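Local structure of alcohol dehydrogenase superfamily protein (Novosphingobium aromaticivorans, 3GAZ) at residues Ala317-Gly320 with Pro325-Arg328; Pro46-Ile51 with Ser313-Val318; Val143-Val148 with Thr262-Phe267. The protein probably acts as an NADP-dependent oxidoreductase of the medium-chain dehydrogenase/reductase superfamily. All coordinates share one frame; numbering follows the deposited sequence.

Contact 1: Ala317-Gly320 with Pro325-Arg328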
loop_
_atom_site.group_PDB
_atom_site.type_symbol
_atom_site.label_atom_id
_atom_site.label_comp_id
_atom_site.label_asym_id
_atom_site.label_seq_id
_atom_site.Cartn_x
_atom_site.Cartn_y
_atom_site.Cartn_z
ATOM N N ALA A 317 16.124 7.204 20.269
ATOM C CA ALA A 317 16.495 6.156 21.211
ATOM C C ALA A 317 16.605 4.813 20.490
ATOM O O ALA A 317 17.533 4.036 20.734
ATOM C CB ALA A 317 15.458 6.079 22.332
ATOM N N VAL A 318 15.651 4.535 19.607
ATOM C CA VAL A 318 15.671 3.287 18.848
ATOM C C VAL A 318 16.980 3.164 18.067
ATOM O O VAL A 318 17.557 2.077 17.956
ATOM C CB VAL A 318 14.503 3.223 17.841
ATOM C CG1 VAL A 318 14.681 2.028 16.911
ATOM C CG2 VAL A 318 13.186 3.114 18.581
ATOM N N LEU A 319 17.446 4.287 17.533
ATOM C CA LEU A 319 18.668 4.304 16.740
ATOM C C LEU A 319 19.885 4.806 17.509
ATOM O O LEU A 319 21.009 4.715 17.023
ATOM C CB LEU A 319 18.461 5.178 15.501
ATOM C CG LEU A 319 17.303 4.785 14.578
ATOM C CD1 LEU A 319 17.114 5.853 13.508
ATOM C CD2 LEU A 319 17.586 3.430 13.946
ATOM N N GLY A 320 19.663 5.329 18.708
ATOM C CA GLY A 320 20.769 5.853 19.486
ATOM C C GLY A 320 21.359 7.052 18.766
ATOM O O GLY A 320 22.574 7.158 18.598
ATOM N N PRO A 325 21.091 7.525 24.505
ATOM C CA PRO A 325 21.531 6.126 24.580
ATOM C C PRO A 325 20.646 5.205 23.748
ATOM O O PRO A 325 19.431 5.381 23.705
ATOM C CB PRO A 325 21.440 5.816 26.071
ATOM C CG PRO A 325 21.702 7.149 26.705
ATOM C CD PRO A 325 20.874 8.076 25.852
ATOM N N ARG A 326 21.259 4.227 23.092
ATOM C CA ARG A 326 20.521 3.284 22.264
ATOM C C ARG A 326 19.545 2.468 23.112
ATOM O O ARG A 326 19.789 2.216 24.295
ATOM C CB ARG A 326 21.487 2.333 21.546
ATOM C CG ARG A 326 20.800 1.334 20.616
ATOM C CD ARG A 326 21.014 1.680 19.152
ATOM N NE ARG A 326 20.105 0.949 18.272
ATOM C CZ ARG A 326 20.149 0.992 16.942
ATOM N NH1 ARG A 326 21.067 1.729 16.327
ATOM N NH2 ARG A 326 19.263 0.311 16.224
ATOM N N GLN A 327 18.445 2.047 22.499
ATOM C CA GLN A 327 17.452 1.258 23.207
ATOM C C GLN A 327 18.056 -0.012 23.789
ATOM O O GLN A 327 18.910 -0.648 23.173
ATOM C CB GLN A 327 16.291 0.877 22.274
ATOM C CG GLN A 327 16.716 0.183 20.975
ATOM C CD GLN A 327 15.532 -0.346 20.166
ATOM O OE1 GLN A 327 14.430 0.206 20.210
ATOM N NE2 GLN A 327 15.764 -1.409 19.409
ATOM N N ARG A 328 17.615 -0.359 24.991
ATOM C CA ARG A 328 18.050 -1.578 25.661
ATOM C C ARG A 328 16.730 -2.318 25.752
ATOM O O ARG A 328 15.988 -2.207 26.726
ATOM C CB ARG A 328 18.624 -1.259 27.042
ATOM C CG ARG A 328 19.880 -0.387 26.976
ATOM C CD ARG A 328 20.512 -0.152 28.349
ATOM N NE ARG A 328 19.547 0.372 29.313
ATOM C CZ ARG A 328 18.707 -0.380 30.018
ATOM N NH1 ARG A 328 18.710 -1.702 29.883
ATOM N NH2 ARG A 328 17.848 0.189 30.848
#
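Arg326 sets its CG trans to the backbone N (chi1 -178°) and then bends at chi2 (107°), and these two torsions lay its guanidinium over the last turn of helix 311-319, across the backbone of Val318 and Leu319. The helix ends in a Schellman motif: Gly320, with positive phi, is the C-prime residue, its N bonds weakly to Ala317 O, and the N of the next residue turns back to Asp316 O. Val318 O lies over one face of the guanidinium, 2.8 Å from Arg326 NE. The approach angle is too poor for a hydrogen bond, so the proximity is best read as a carbonyl set against a flat cation. Leu319 CA stands 3.5 Å above the same plane, offset toward its rim. A positive charge here would probably be favoured by the carbonyls that a helix presents at its C-terminal end.

The backbones meet at Ala317 O. Gln327 N donates to it at 2.8 Å, but weakly, the N-H...O angle being 128°. Arg326 CA adds a CH...O contact to Ala317 O at 3.4 Å. Close by, the CA atoms of Gly320 and Arg326 are 3.8 Å apart, and a CB modelled on Gly320 would crowd Arg326 CB. Glycine is thus favoured both by its backbone angles and by lack of room. Outside the pair, Arg304 NH1 also bonds to Pro325 O, on the loop side of the contact, while Val318 and Leu319 also pack on helix 46-52. The side chain of Gln327 comes to about 3 Å from a bound calcium ion. It runs alongside Val318, pointing the same way, and its amide oxygen OE1 rests 3.6 Å from Val318 CG2.

Contact 2: Pro46-Ile51 with Ser313-Val318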
loop_
_atom_site.group_PDB
_atom_site.type_symbol
_atom_site.label_atom_id
_atom_site.label_comp_id
_atom_site.label_asym_id
_atom_site.label_seq_id
_atom_site.Cartn_x
_atom_site.Cartn_y
_atom_site.Cartn_z
ATOM N N PRO A 46 13.016 -0.261 13.960
ATOM C CA PRO A 46 13.994 0.444 13.131
ATOM C C PRO A 46 13.477 0.770 11.727
ATOM O O PRO A 46 13.752 1.848 11.201
ATOM C CB PRO A 46 15.175 -0.521 13.099
ATOM C CG PRO A 46 15.101 -1.172 14.447
ATOM C CD PRO A 46 13.618 -1.456 14.576
ATOM N N LEU A 47 12.730 -0.153 11.122
ATOM C CA LEU A 47 12.209 0.076 9.773
ATOM C C LEU A 47 11.420 1.381 9.657
ATOM O O LEU A 47 11.478 2.051 8.628
ATOM C CB LEU A 47 11.324 -1.092 9.321
ATOM C CG LEU A 47 10.834 -1.014 7.870
ATOM C CD1 LEU A 47 12.034 -1.061 6.930
ATOM C CD2 LEU A 47 9.877 -2.169 7.573
ATOM N N ASP A 48 10.685 1.742 10.709
ATOM C CA ASP A 48 9.896 2.976 10.703
ATOM C C ASP A 48 10.772 4.185 10.359
ATOM O O ASP A 48 10.356 5.079 9.616
ATOM C CB ASP A 48 9.238 3.221 12.073
ATOM C CG ASP A 48 8.345 2.068 12.524
ATOM O OD1 ASP A 48 7.803 1.346 11.665
ATOM O OD2 ASP A 48 8.171 1.893 13.746
ATOM N N ALA A 49 11.982 4.208 10.913
ATOM C CA ALA A 49 12.914 5.304 10.671
ATOM C C ALA A 49 13.393 5.291 9.228
ATOM O O ALA A 49 13.578 6.341 8.621
ATOM C CB ALA A 49 14.104 5.209 11.626
ATOM N N LYS A 50 13.598 4.099 8.678
ATOM C CA LYS A 50 14.037 3.993 7.297
ATOM C C LYS A 50 12.924 4.536 6.406
ATOM O O LYS A 50 13.185 5.202 5.400
ATOM C CB LYS A 50 14.340 2.539 6.933
ATOM C CG LYS A 50 14.830 2.378 5.504
ATOM C CD LYS A 50 14.981 0.913 5.106
ATOM C CE LYS A 50 16.413 0.429 5.223
ATOM N NZ LYS A 50 16.561 -0.924 4.607
ATOM N N ILE A 51 11.680 4.255 6.786
ATOM C CA ILE A 51 10.529 4.734 6.033
ATOM C C ILE A 51 10.406 6.256 6.166
ATOM O O ILE A 51 10.074 6.949 5.203
ATOM C CB ILE A 51 9.215 4.064 6.531
ATOM C CG1 ILE A 51 9.205 2.584 6.132
ATOM C CG2 ILE A 51 8.003 4.773 5.931
ATOM C CD1 ILE A 51 8.114 1.766 6.819
ATOM N N SER A 313 11.834 11.767 19.579
ATOM C CA SER A 313 12.784 11.387 20.623
ATOM C C SER A 313 12.789 9.872 20.799
ATOM O O SER A 313 13.826 9.276 21.083
ATOM C CB SER A 313 12.418 12.050 21.956
ATOM O OG SER A 313 12.531 13.460 21.876
ATOM N N ALA A 314 11.626 9.250 20.634
ATOM C CA ALA A 314 11.535 7.801 20.776
ATOM C C ALA A 314 12.443 7.108 19.763
ATOM O O ALA A 314 13.166 6.169 20.109
ATOM C CB ALA A 314 10.096 7.345 20.593
ATOM N N TYR A 315 12.421 7.568 18.513
ATOM C CA TYR A 315 13.265 6.952 17.498
ATOM C C TYR A 315 14.741 7.301 17.651
ATOM O O TYR A 315 15.600 6.539 17.213
ATOM C CB TYR A 315 12.762 7.293 16.093
ATOM C CG TYR A 315 11.548 6.464 15.732
ATOM C CD1 TYR A 315 11.667 5.098 15.462
ATOM C CD2 TYR A 315 10.273 7.017 15.762
ATOM C CE1 TYR A 315 10.538 4.304 15.242
ATOM C CE2 TYR A 315 9.139 6.235 15.544
ATOM C CZ TYR A 315 9.276 4.884 15.287
ATOM O OH TYR A 315 8.152 4.113 15.097
ATOM N N ASP A 316 15.044 8.443 18.262
ATOM C CA ASP A 316 16.445 8.789 18.482
ATOM C C ASP A 316 16.991 7.704 19.396
ATOM O O ASP A 316 18.162 7.334 19.315
ATOM C CB ASP A 316 16.596 10.137 19.191
ATOM C CG ASP A 316 16.357 11.312 18.271
ATOM O OD1 ASP A 316 16.714 11.218 17.077
ATOM O OD2 ASP A 316 15.827 12.334 18.753
ATOM N N ALA A 317 16.124 7.204 20.269
ATOM C CA ALA A 317 16.495 6.156 21.211
ATOM C C ALA A 317 16.605 4.813 20.490
ATOM O O ALA A 317 17.533 4.036 20.734
ATOM C CB ALA A 317 15.458 6.079 22.332
ATOM N N VAL A 318 15.651 4.535 19.607
ATOM C CA VAL A 318 15.671 3.287 18.848
ATOM C C VAL A 318 16.980 3.164 18.067
ATOM O O VAL A 318 17.557 2.077 17.956
ATOM C CB VAL A 318 14.503 3.223 17.841
ATOM C CG1 VAL A 318 14.681 2.028 16.911
ATOM C CG2 VAL A 318 13.186 3.114 18.581
#
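The Tyr315 ring and the Asp48 carboxylate stand almost perpendicular, their planes 85° apart, and they meet at the hydroxyl end of the ring. Asp48 OD2 sits at the ring edge, near its plane, rather than over either face. Tyr315 OH donates to Asp48 OD2 at 2.6 Å, a short bond that reaches the oxygen on its anti side and 31° out of the carboxylate plane. The aspartate stem closes on the ring too, with Asp48 CB 3.6 Å from Tyr315 CE1. Tyr315 places CG trans to its own carbonyl carbon (chi1 -77°), which directs the ring toward helix 46-52.

Each end of this buried bond has a second partner: Asn45 N also bonds to Asp48 OD2, and His105 NE2 to Tyr315 OH. A phenylalanine here lacks the hydroxyl and would probably leave Asp48 OD2 without its short bond and His105 NE2 without a mate.

One turn farther along helix 311-319, the contact becomes apolar. Pro46 CG approaches Val318 CG1 at 4.1 Å, the two side chains crossing at about a right angle, and the Pro46 side chain is also about 4 Å from the bound calcium ion.

Both helices belong with the mixed sheet of the GroES-like part of the chain: helix 46-52 follows its strand 41-43, whereas helix 311-319 lies between its strands 306-307 and 332-334. Such a return of the C-terminal chain to the N-terminal catalytic domain is characteristic of the medium-chain dehydrogenase/reductase fold.

Contact 3: Val143-Val148 with Thr262-Phe267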
loop_
_atom_site.group_PDB
_atom_site.type_symbol
_atom_site.label_atom_id
_atom_site.label_comp_id
_atom_site.label_asym_id
_atom_site.label_seq_id
_atom_site.Cartn_x
_atom_site.Cartn_y
_atom_site.Cartn_z
ATOM N N VAL A 143 10.133 -21.615 13.310
ATOM C CA VAL A 143 9.103 -22.638 13.167
ATOM C C VAL A 143 8.657 -22.889 11.730
ATOM O O VAL A 143 8.823 -23.995 11.217
ATOM C CB VAL A 143 7.877 -22.292 14.040
ATOM C CG1 VAL A 143 6.833 -23.400 13.950
ATOM C CG2 VAL A 143 8.319 -22.089 15.486
ATOM N N ASP A 144 8.096 -21.874 11.080
ATOM C CA ASP A 144 7.636 -22.035 9.706
ATOM C C ASP A 144 8.729 -22.540 8.758
ATOM O O ASP A 144 8.526 -23.516 8.036
ATOM C CB ASP A 144 7.060 -20.718 9.168
ATOM C CG ASP A 144 5.799 -20.288 9.898
ATOM O OD1 ASP A 144 5.062 -21.167 10.385
ATOM O OD2 ASP A 144 5.529 -19.069 9.972
ATOM N N ARG A 145 9.886 -21.886 8.752
ATOM C CA ARG A 145 10.962 -22.308 7.865
ATOM C C ARG A 145 11.828 -23.458 8.399
ATOM O O ARG A 145 12.009 -24.467 7.719
ATOM C CB ARG A 145 11.870 -21.121 7.520
ATOM C CG ARG A 145 11.223 -20.016 6.675
ATOM C CD ARG A 145 10.818 -20.504 5.284
ATOM N NE ARG A 145 9.534 -21.204 5.281
ATOM C CZ ARG A 145 8.358 -20.609 5.466
ATOM N NH1 ARG A 145 8.297 -19.297 5.667
ATOM N NH2 ARG A 145 7.242 -21.326 5.455
ATOM N N ALA A 146 12.351 -23.317 9.615
ATOM C CA ALA A 146 13.235 -24.338 10.175
ATOM C C ALA A 146 12.595 -25.447 11.000
ATOM O O ALA A 146 13.229 -26.474 11.239
ATOM C CB ALA A 146 14.334 -23.666 10.996
ATOM N N GLN A 147 11.357 -25.246 11.442
ATOM C CA GLN A 147 10.674 -26.254 12.245
ATOM C C GLN A 147 11.576 -26.744 13.375
ATOM O O GLN A 147 11.766 -27.950 13.549
ATOM C CB GLN A 147 10.265 -27.444 11.369
ATOM C CG GLN A 147 9.134 -27.145 10.397
ATOM C CD GLN A 147 9.549 -27.309 8.949
ATOM O OE1 GLN A 147 9.946 -28.397 8.523
ATOM N NE2 GLN A 147 9.460 -26.229 8.181
ATOM N N VAL A 148 12.137 -25.807 14.134
ATOM C CA VAL A 148 13.024 -26.152 15.236
ATOM C C VAL A 148 12.425 -27.288 16.062
ATOM O O VAL A 148 11.257 -27.235 16.455
ATOM C CB VAL A 148 13.299 -24.916 16.140
ATOM C CG1 VAL A 148 12.013 -24.449 16.807
ATOM C CG2 VAL A 148 14.368 -25.251 17.171
ATOM N N THR A 262 21.422 -25.924 4.421
ATOM C CA THR A 262 20.285 -25.204 3.868
ATOM C C THR A 262 20.107 -23.798 4.452
ATOM O O THR A 262 20.448 -23.548 5.608
ATOM C CB THR A 262 18.995 -26.027 4.101
ATOM O OG1 THR A 262 19.147 -27.328 3.512
ATOM C CG2 THR A 262 17.801 -25.340 3.481
ATOM N N TYR A 263 19.575 -22.887 3.635
ATOM C CA TYR A 263 19.323 -21.503 4.042
ATOM C C TYR A 263 17.910 -21.079 3.626
ATOM O O TYR A 263 17.443 -21.442 2.550
ATOM C CB TYR A 263 20.342 -20.555 3.393
ATOM C CG TYR A 263 19.954 -19.090 3.502
ATOM C CD1 TYR A 263 20.111 -18.390 4.699
ATOM C CD2 TYR A 263 19.361 -18.428 2.426
ATOM C CE1 TYR A 263 19.684 -17.062 4.821
ATOM C CE2 TYR A 263 18.923 -17.109 2.537
ATOM C CZ TYR A 263 19.086 -16.433 3.734
ATOM O OH TYR A 263 18.636 -15.136 3.847
ATOM N N SER A 264 17.232 -20.317 4.481
ATOM C CA SER A 264 15.885 -19.831 4.172
ATOM C C SER A 264 15.778 -18.362 4.545
ATOM O O SER A 264 16.320 -17.932 5.564
ATOM C CB SER A 264 14.818 -20.611 4.949
ATOM O OG SER A 264 14.797 -21.978 4.590
ATOM N N GLY A 265 15.079 -17.591 3.720
ATOM C CA GLY A 265 14.915 -16.179 4.011
ATOM C C GLY A 265 13.628 -15.923 4.770
ATOM O O GLY A 265 12.707 -16.738 4.727
ATOM N N VAL A 266 13.561 -14.794 5.470
ATOM C CA VAL A 266 12.366 -14.427 6.227
ATOM C C VAL A 266 11.977 -12.999 5.856
ATOM O O VAL A 266 12.816 -12.100 5.883
ATOM C CB VAL A 266 12.608 -14.487 7.756
ATOM C CG1 VAL A 266 11.350 -14.035 8.502
ATOM C CG2 VAL A 266 12.981 -15.905 8.173
ATOM N N PHE A 267 10.712 -12.796 5.504
ATOM C CA PHE A 267 10.219 -11.472 5.131
ATOM C C PHE A 267 8.762 -11.386 5.571
ATOM O O PHE A 267 7.844 -11.688 4.812
ATOM C CB PHE A 267 10.341 -11.270 3.615
ATOM C CG PHE A 267 9.955 -9.894 3.154
ATOM C CD1 PHE A 267 10.505 -8.766 3.759
ATOM C CD2 PHE A 267 9.039 -9.721 2.120
ATOM C CE1 PHE A 267 10.143 -7.478 3.338
ATOM C CE2 PHE A 267 8.674 -8.442 1.694
ATOM C CZ PHE A 267 9.229 -7.320 2.308
HETATM O O HOH W 1 10.100 -17.257 5.711
#
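Arg145 NH1 donates to a water at 2.7 Å, and the same water donates to Gly265 O at 2.8 Å, so the polar link between helix end and strand runs through one solvent molecule. The water oxygen lies at the edge of the guanidinium and in its plane, where an N-H can address it. Bends at chi2 (-64°) and chi3 (82°) curl the arginine back beside its own helix. As a result, Asp144 CB comes 3.6 Å above one face of the guanidinium, offset toward its rim.

Direct contact is carried by the aliphatic stem. Arg145 CB meets Ser264 CB at 3.9 Å, and Arg145 CD is 4.0 Å from that same carbon. The Ser264 hydroxyl is engaged elsewhere, bonding to His241 NE2 on the adjacent strand. Strand 262-265 is the last in the 3-2-1-4-5-6 order of a six-stranded parallel sheet, the Rossmann-type nucleotide-binding fold, and pairs with strand 240-244; the contact therefore places the end of helix 132-145 against an outermost strand of that sheet within this chain.

A wider, pi-type turn spans Val143 to Arg145, and farther on Gln147 adopts positive phi. Its side chain folds back, NE2 donating to Asp144 O at 2.9 Å. The donor stands above the carbonyl plane, 46° out of it, while Asp144 O lies close to the plane of the Gln147 amide.

Contacts 1 and 2 adjoin: their centres are 9 Å apart, they share Ala317 and Val318 on helix 311-319, and Leu319 CD1 of one packs 3.6 Å from Ala49 CB of the other. Contact 3 lies across the chain's centre, its own centre 29 Å from that of contact 1 and 27 Å from that of contact 2. In sequence, contact 2 spans the greatest separation, from helix 46-52 to helix 311-319; the whole of contact 3 falls between those helices, and contact 1 begins on the last residues of contact 2 and closes only a few residues later. This order matches a two-domain chain in which the Rossmann-type parallel sheet is inserted between the two parts of the GroES-like domain.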